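Side-chain contacts in probable secreted solute-binding lipoprotein (Streptomyces coelicolor, PDB 3I3V), which probably binds a solute outside the cell and hands it to a membrane transporter: residues A333-F338 against A343-G348; A317-V320 against D326-L329; E210-L215 against T375-G380. One frame throughout, in Å; residues are numbered along the deposited sequence.

Contact 1 of 3, residues A333-F338 against A343-G348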
loop_
_atom_site.group_PDB
_atom_site.type_symbol
_atom_site.label_atom_id
_atom_site.label_comp_id
_atom_site.label_asym_id
_atom_site.label_seq_id
_atom_site.Cartn_x
_atom_site.Cartn_y
_atom_site.Cartn_z
ATOM N N ALA C 333 -2.616 39.198 -16.985
ATOM C CA ALA C 333 -3.572 39.977 -17.759
ATOM C C ALA C 333 -2.917 41.241 -18.301
ATOM O O ALA C 333 -1.962 41.763 -17.718
ATOM C CB ALA C 333 -4.769 40.351 -16.890
ATOM N N VAL C 334 -3.452 41.730 -19.412
ATOM C CA VAL C 334 -2.944 42.922 -20.054
ATOM C C VAL C 334 -4.116 43.765 -20.521
ATOM O O VAL C 334 -5.091 43.237 -21.049
ATOM C CB VAL C 334 -2.078 42.565 -21.271
ATOM C CG1 VAL C 334 -1.655 43.841 -21.999
ATOM C CG2 VAL C 334 -0.857 41.759 -20.824
ATOM N N SER C 335 -4.026 45.071 -20.317
ATOM C CA SER C 335 -5.097 45.966 -20.727
ATOM C C SER C 335 -5.157 46.074 -22.254
ATOM O O SER C 335 -4.778 47.083 -22.844
ATOM C CB SER C 335 -4.897 47.354 -20.102
ATOM O OG SER C 335 -5.066 47.308 -18.694
ATOM N N THR C 336 -5.638 45.006 -22.878
ATOM C CA THR C 336 -5.782 44.910 -24.326
ATOM C C THR C 336 -6.774 45.904 -24.939
ATOM O O THR C 336 -6.502 46.482 -25.990
ATOM C CB THR C 336 -6.206 43.477 -24.704
ATOM O OG1 THR C 336 -5.048 42.638 -24.738
ATOM C CG2 THR C 336 -6.898 43.450 -26.046
ATOM N N GLY C 337 -7.919 46.092 -24.286
ATOM C CA GLY C 337 -8.937 47.001 -24.794
ATOM C C GLY C 337 -8.567 48.473 -24.731
ATOM O O GLY C 337 -9.314 49.334 -25.203
ATOM N N PHE C 338 -7.430 48.762 -24.108
ATOM C CA PHE C 338 -6.915 50.123 -24.004
ATOM C C PHE C 338 -5.472 49.962 -24.469
ATOM O O PHE C 338 -4.553 49.957 -23.653
ATOM C CB PHE C 338 -6.942 50.611 -22.551
ATOM C CG PHE C 338 -8.237 50.333 -21.839
ATOM C CD1 PHE C 338 -8.526 49.053 -21.367
ATOM C CD2 PHE C 338 -9.165 51.352 -21.635
ATOM C CE1 PHE C 338 -9.718 48.793 -20.703
ATOM C CE2 PHE C 338 -10.358 51.106 -20.971
ATOM C CZ PHE C 338 -10.638 49.820 -20.499
ATOM N N ALA C 343 0.201 48.232 -23.954
ATOM C CA ALA C 343 1.583 48.316 -24.444
ATOM C C ALA C 343 2.540 48.795 -23.339
ATOM O O ALA C 343 3.686 48.336 -23.250
ATOM C CB ALA C 343 1.664 49.256 -25.650
ATOM N N ALA C 344 2.081 49.718 -22.501
ATOM C CA ALA C 344 2.920 50.206 -21.411
ATOM C C ALA C 344 3.179 49.062 -20.425
ATOM O O ALA C 344 4.281 48.913 -19.893
ATOM C CB ALA C 344 2.235 51.370 -20.700
ATOM N N GLN C 345 2.149 48.257 -20.183
ATOM C CA GLN C 345 2.264 47.135 -19.260
ATOM C C GLN C 345 3.230 46.075 -19.765
ATOM O O GLN C 345 3.918 45.435 -18.968
ATOM C CB GLN C 345 0.889 46.496 -19.023
ATOM C CG GLN C 345 -0.035 47.322 -18.148
ATOM C CD GLN C 345 -1.460 46.835 -18.191
ATOM O OE1 GLN C 345 -1.808 45.964 -18.984
ATOM N NE2 GLN C 345 -2.301 47.405 -17.343
ATOM N N ARG C 346 3.275 45.901 -21.088
ATOM C CA ARG C 346 4.142 44.909 -21.719
ATOM C C ARG C 346 5.604 45.327 -21.801
ATOM O O ARG C 346 6.447 44.567 -22.284
ATOM C CB ARG C 346 3.630 44.555 -23.119
ATOM C CG ARG C 346 2.441 43.604 -23.121
ATOM C CD ARG C 346 2.284 42.921 -24.476
ATOM N NE ARG C 346 1.178 43.459 -25.263
ATOM C CZ ARG C 346 -0.007 42.868 -25.399
ATOM N NH1 ARG C 346 -0.253 41.706 -24.799
ATOM N NH2 ARG C 346 -0.948 43.435 -26.145
ATOM N N LEU C 347 5.896 46.539 -21.342
ATOM C CA LEU C 347 7.260 47.056 -21.323
ATOM C C LEU C 347 7.998 46.290 -20.219
ATOM O O LEU C 347 7.465 46.109 -19.126
ATOM C CB LEU C 347 7.234 48.559 -21.009
ATOM C CG LEU C 347 7.642 49.607 -22.052
ATOM C CD1 LEU C 347 7.329 49.144 -23.462
ATOM C CD2 LEU C 347 6.924 50.916 -21.728
ATOM N N GLY C 348 9.219 45.844 -20.495
ATOM C CA GLY C 348 9.946 45.096 -19.485
ATOM C C GLY C 348 11.217 45.734 -18.957
ATOM O O GLY C 348 11.190 46.819 -18.383
#
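Q345 reaches from its helix to S335 and grips it twice through the amide end. The backbone N of S335 gives a nearly straight hydrogen bond to Q345 OE1 (2.7 Å, 174° at the hydrogen), with the donor tilted slightly from the carbonyl plane. Q345 NE2 in turn donates to S335 OG over 3.1 Å, a more bent bond with the hydroxyl lying 28° out of the amide plane. Together the two bonds fix the rotation of the amide. Its NE2 also serves D326 OD1, while S335 OG is bonded to V320 O on helix 313-323. V334 lies alongside the glutamine, the two side chains running past each other in opposite directions. V334 CG1, anti to the backbone N (chi1 175°), is 3.7 Å from Q345 OE1 and 3.8 Å from R346 NH1. R346 crosses V334 at about a right angle, laying one face of its guanidinium over CG1, off-centre toward the rim. A tight backbone bend places S335: T336 N bonds to V334 O at 2.6 Å. The arrangement is an inverse gamma turn centred on S335, running into a type I beta turn and held by a side chain of the following helix 339-345.

Contact 2 of 3, residues A317-V320 against D326-L329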
loop_
_atom_site.group_PDB
_atom_site.type_symbol
_atom_site.label_atom_id
_atom_site.label_comp_id
_atom_site.label_asym_id
_atom_site.label_seq_id
_atom_site.Cartn_x
_atom_site.Cartn_y
_atom_site.Cartn_z
ATOM N N ALA C 317 -7.652 40.448 -12.846
ATOM C CA ALA C 317 -7.670 40.529 -14.307
ATOM C C ALA C 317 -8.814 41.394 -14.847
ATOM O O ALA C 317 -8.686 42.000 -15.902
ATOM C CB ALA C 317 -7.744 39.119 -14.901
ATOM N N ARG C 318 -9.937 41.446 -14.141
ATOM C CA ARG C 318 -11.047 42.284 -14.590
ATOM C C ARG C 318 -10.656 43.756 -14.472
ATOM O O ARG C 318 -10.941 44.558 -15.366
ATOM C CB ARG C 318 -12.318 42.024 -13.768
ATOM C CG ARG C 318 -13.036 40.722 -14.103
ATOM C CD ARG C 318 -14.441 40.686 -13.498
ATOM N NE ARG C 318 -15.409 40.031 -14.380
ATOM C CZ ARG C 318 -15.489 38.715 -14.588
ATOM N NH1 ARG C 318 -14.657 37.879 -13.972
ATOM N NH2 ARG C 318 -16.404 38.236 -15.425
ATOM N N PHE C 319 -10.012 44.119 -13.363
ATOM C CA PHE C 319 -9.587 45.498 -13.180
ATOM C C PHE C 319 -8.660 45.884 -14.318
ATOM O O PHE C 319 -8.773 46.970 -14.878
ATOM C CB PHE C 319 -8.886 45.683 -11.830
ATOM C CG PHE C 319 -9.839 45.910 -10.698
ATOM C CD1 PHE C 319 -10.482 47.141 -10.556
ATOM C CD2 PHE C 319 -10.162 44.875 -9.822
ATOM C CE1 PHE C 319 -11.431 47.335 -9.564
ATOM C CE2 PHE C 319 -11.111 45.058 -8.824
ATOM C CZ PHE C 319 -11.751 46.287 -8.693
ATOM N N VAL C 320 -7.765 44.971 -14.665
ATOM C CA VAL C 320 -6.808 45.175 -15.749
ATOM C C VAL C 320 -7.486 45.241 -17.124
ATOM O O VAL C 320 -7.332 46.211 -17.855
ATOM C CB VAL C 320 -5.785 44.027 -15.777
ATOM C CG1 VAL C 320 -4.881 44.159 -16.993
ATOM C CG2 VAL C 320 -4.965 44.036 -14.495
ATOM N N ASP C 326 -3.574 49.638 -13.881
ATOM C CA ASP C 326 -2.277 49.029 -13.651
ATOM C C ASP C 326 -2.443 48.565 -12.204
ATOM O O ASP C 326 -3.084 49.255 -11.401
ATOM C CB ASP C 326 -1.158 50.059 -13.763
ATOM C CG ASP C 326 -1.050 50.656 -15.157
ATOM O OD1 ASP C 326 -0.984 49.873 -16.137
ATOM O OD2 ASP C 326 -1.023 51.900 -15.263
HETATM N N MSE C 327 -1.883 47.406 -11.871
HETATM C CA MSE C 327 -2.035 46.851 -10.526
HETATM C C MSE C 327 -0.735 46.696 -9.758
HETATM O O MSE C 327 0.340 46.630 -10.348
HETATM C CB MSE C 327 -2.716 45.478 -10.605
HETATM C CG MSE C 327 -4.047 45.471 -11.336
HETATM SE SE MSE C 327 -5.390 46.511 -10.436
HETATM C CE MSE C 327 -5.914 45.205 -9.116
ATOM N N ALA C 328 -0.853 46.628 -8.434
ATOM C CA ALA C 328 0.299 46.445 -7.562
ATOM C C ALA C 328 0.527 44.960 -7.297
ATOM O O ALA C 328 1.444 44.602 -6.568
ATOM C CB ALA C 328 0.088 47.172 -6.251
ATOM N N LEU C 329 -0.309 44.099 -7.882
ATOM C CA LEU C 329 -0.174 42.654 -7.697
ATOM C C LEU C 329 0.243 41.971 -8.998
ATOM O O LEU C 329 0.059 42.521 -10.087
ATOM C CB LEU C 329 -1.503 42.053 -7.225
ATOM C CG LEU C 329 -2.238 42.773 -6.091
ATOM C CD1 LEU C 329 -3.552 42.059 -5.798
ATOM C CD2 LEU C 329 -1.363 42.809 -4.854
#
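M327, present as selenomethionine, packs against F319 and V320 where helix 313-323 turns back into the short strand 326-327. This is a helix-turn-strand connection of the periplasmic-binding-protein fold: the strand pairs antiparallel with the long strand 122-131, and D326 shares backbone bonding with A123. The closest packing lies at V320, whose CG2 comes within 3.6 Å of M327 CG, the two side chains meeting at a slant. Next to it M327 SE sits 3.9 Å from F319 CB, so the selenium touches the root of the phenylalanine rather than its ring. Two successive bends of the M327 chain, chi2 -65° and chi3 -81°, fold SE and CE back against that methylene. The looser part begins beyond F319 CB. The ring leads away from the strand, leaving SE 5.5 Å from its centroid and 50° off the normal, an oblique Met-aromatic contact. Instead the ring finds edge-to-face partners in Y121 and F122, and T25 of helix 23-36 also touches F319. All three touching residues are buried, and V316, one turn earlier on the helix, also packs on M327. Solvent lies on another side of the helix, where exposed R318 forms a salt bridge to E322. At the start of the strand, D326 points its CB away from the helix, and its carboxylate OD2 accepts hydrogen bonds from N125 N and S249 OG. The M327 methyl follows the selenium toward the aromatic side: CE ends 4.1 Å from F319 CB.

Contact 3 of 3, residues E210-L215 against T375-G380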
loop_
_atom_site.group_PDB
_atom_site.type_symbol
_atom_site.label_atom_id
_atom_site.label_comp_id
_atom_site.label_asym_id
_atom_site.label_seq_id
_atom_site.Cartn_x
_atom_site.Cartn_y
_atom_site.Cartn_z
ATOM N N GLU C 210 21.218 69.690 -15.202
ATOM C CA GLU C 210 21.998 70.118 -16.366
ATOM C C GLU C 210 21.359 69.451 -17.573
ATOM O O GLU C 210 21.022 70.101 -18.562
ATOM C CB GLU C 210 23.456 69.645 -16.289
ATOM C CG GLU C 210 24.331 70.276 -15.218
ATOM C CD GLU C 210 25.773 69.757 -15.275
ATOM O OE1 GLU C 210 26.564 70.092 -14.365
ATOM O OE2 GLU C 210 26.116 69.018 -16.235
ATOM N N TYR C 211 21.199 68.136 -17.475
ATOM C CA TYR C 211 20.608 67.371 -18.553
ATOM C C TYR C 211 19.293 68.023 -18.957
ATOM O O TYR C 211 19.077 68.328 -20.127
ATOM C CB TYR C 211 20.395 65.919 -18.112
ATOM C CG TYR C 211 19.793 65.043 -19.188
ATOM C CD1 TYR C 211 20.175 65.191 -20.529
ATOM C CD2 TYR C 211 18.847 64.059 -18.871
ATOM C CE1 TYR C 211 19.629 64.381 -21.526
ATOM C CE2 TYR C 211 18.298 63.244 -19.858
ATOM C CZ TYR C 211 18.694 63.411 -21.182
ATOM O OH TYR C 211 18.143 62.618 -22.158
ATOM N N PHE C 212 18.425 68.260 -17.982
ATOM C CA PHE C 212 17.142 68.889 -18.261
ATOM C C PHE C 212 17.300 70.212 -18.993
ATOM O O PHE C 212 16.625 70.460 -19.987
ATOM C CB PHE C 212 16.372 69.149 -16.969
ATOM C CG PHE C 212 15.105 69.920 -17.176
ATOM C CD1 PHE C 212 13.948 69.279 -17.601
ATOM C CD2 PHE C 212 15.080 71.299 -16.985
ATOM C CE1 PHE C 212 12.781 69.995 -17.835
ATOM C CE2 PHE C 212 13.918 72.029 -17.218
ATOM C CZ PHE C 212 12.763 71.374 -17.645
ATOM N N ALA C 213 18.180 71.067 -18.477
ATOM C CA ALA C 213 18.424 72.385 -19.063
ATOM C C ALA C 213 18.937 72.286 -20.490
ATOM O O ALA C 213 18.619 73.128 -21.332
ATOM C CB ALA C 213 19.414 73.165 -18.206
ATOM N N HIS C 214 19.738 71.260 -20.755
ATOM C CA HIS C 214 20.286 71.042 -22.087
ATOM C C HIS C 214 19.115 70.715 -23.026
ATOM O O HIS C 214 18.903 71.402 -24.023
ATOM C CB HIS C 214 21.308 69.896 -22.036
ATOM C CG HIS C 214 22.064 69.685 -23.314
ATOM N ND1 HIS C 214 22.587 70.724 -24.057
ATOM C CD2 HIS C 214 22.419 68.548 -23.960
ATOM C CE1 HIS C 214 23.229 70.236 -25.102
ATOM N NE2 HIS C 214 23.142 68.917 -25.066
ATOM N N LEU C 215 18.339 69.686 -22.685
ATOM C CA LEU C 215 17.192 69.280 -23.496
ATOM C C LEU C 215 16.240 70.437 -23.776
ATOM O O LEU C 215 15.881 70.690 -24.919
ATOM C CB LEU C 215 16.431 68.144 -22.806
ATOM C CG LEU C 215 17.170 66.801 -22.706
ATOM C CD1 LEU C 215 16.355 65.809 -21.884
ATOM C CD2 LEU C 215 17.423 66.257 -24.101
ATOM N N THR C 375 8.908 78.040 -13.802
ATOM C CA THR C 375 10.085 78.886 -13.976
ATOM C C THR C 375 11.196 78.102 -14.676
ATOM O O THR C 375 11.835 78.603 -15.608
ATOM C CB THR C 375 10.621 79.404 -12.606
ATOM O OG1 THR C 375 9.633 80.224 -11.977
ATOM C CG2 THR C 375 11.883 80.235 -12.795
ATOM N N SER C 376 11.414 76.870 -14.230
ATOM C CA SER C 376 12.451 76.014 -14.798
ATOM C C SER C 376 12.273 75.645 -16.269
ATOM O O SER C 376 13.258 75.433 -16.972
ATOM C CB SER C 376 12.575 74.731 -13.977
ATOM O OG SER C 376 12.858 75.024 -12.623
ATOM N N PHE C 377 11.036 75.540 -16.740
ATOM C CA PHE C 377 10.812 75.187 -18.142
ATOM C C PHE C 377 11.074 76.335 -19.121
ATOM O O PHE C 377 11.070 76.131 -20.332
ATOM C CB PHE C 377 9.383 74.670 -18.356
ATOM C CG PHE C 377 9.263 73.177 -18.312
ATOM C CD1 PHE C 377 9.005 72.514 -17.114
ATOM C CD2 PHE C 377 9.411 72.426 -19.473
ATOM C CE1 PHE C 377 8.891 71.124 -17.078
ATOM C CE2 PHE C 377 9.300 71.037 -19.443
ATOM C CZ PHE C 377 9.037 70.384 -18.244
ATOM N N THR C 378 11.287 77.537 -18.597
ATOM C CA THR C 378 11.538 78.712 -19.434
ATOM C C THR C 378 12.961 78.656 -19.984
ATOM O O THR C 378 13.925 78.686 -19.222
ATOM C CB THR C 378 11.367 80.006 -18.623
ATOM O OG1 THR C 378 10.106 79.976 -17.943
ATOM C CG2 THR C 378 11.404 81.218 -19.537
ATOM N N ARG C 379 13.087 78.569 -21.306
ATOM C CA ARG C 379 14.394 78.476 -21.949
ATOM C C ARG C 379 15.370 79.562 -21.533
ATOM O O ARG C 379 15.005 80.724 -21.366
ATOM C CB ARG C 379 14.231 78.495 -23.464
ATOM C CG ARG C 379 13.245 77.475 -23.957
ATOM C CD ARG C 379 13.118 77.507 -25.456
ATOM N NE ARG C 379 14.282 76.953 -26.131
ATOM C CZ ARG C 379 14.260 76.530 -27.389
ATOM N NH1 ARG C 379 13.132 76.604 -28.084
ATOM N NH2 ARG C 379 15.354 76.037 -27.955
ATOM N N GLY C 380 16.626 79.169 -21.372
ATOM C CA GLY C 380 17.654 80.115 -20.984
ATOM C C GLY C 380 17.874 80.195 -19.487
ATOM O O GLY C 380 18.908 80.693 -19.046
#
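F212 meets S376 and F377 where regular helix, marked by bonds such as H214 N to E210 O (2.8 Å), passes the C-terminal part of helix 363-377, whose chain then runs out into a loop with T378 N still bonded to T375 O. The phenylalanine does nearly all the bridging. Its CG stands anti to the backbone N (chi1 174°), which sends the ring out from its helix toward helix 363-377. There it drives an edge into the face of F377, the centroids 5.0 Å apart and the planes at 84°. F212 CZ lies 3.7 Å above the F377 plane, over the middle of the ring. This is a well-centred T-shaped stack, with CZ at similar distances from all six carbons of the F377 ring, while F212 CE1 leans to the outer end and approaches F377 CZ at 3.8 Å. On the other flank of CZ, the ring edge at F212 CE2 faces the carbonyl of S376, with S376 O 3.5 Å away and near the ring plane. This approach of an aromatic edge to an oxygen is probably favourable electrostatically; the same oxygen takes a hydrogen bond from R216 NH1. S376 presents its CB toward F212 but turns its OG back to A372 O within its own helix. F377 also forms an edge-to-face pair with F221. A second link between the two regions lies past the rings, where R379 NH2 bonds to D217 O and G380 N to D217 OD2. Around this buried aromatic junction, helix 172-182 packs on F212 through L178 and I181, helix 383-392 covers S376 with V386 and L390, and helix 147-159 lies against L215.

Overall arrangement
From the N terminus, contact 3 opens first, at 210-215, and closes last, at 375-380, joining helix 203-217 to the end of helix 363-377 across 159 intervening residues. Within that long loop contacts 2 and 1 are nested, in series. Contact 2 closes the turn between helix 313-323 and strand 326-327; contact 1 then folds loop 333-338 back onto the end of helix 339-345, the helix that follows it. These two touch, centres about 11 Å apart, and join helix 313-323, strand 326-327, the loop after it and helix 339-345. Contact 3 is remote, its centre about 32 Å from that of contact 1 and about 36 Å from that of contact 2.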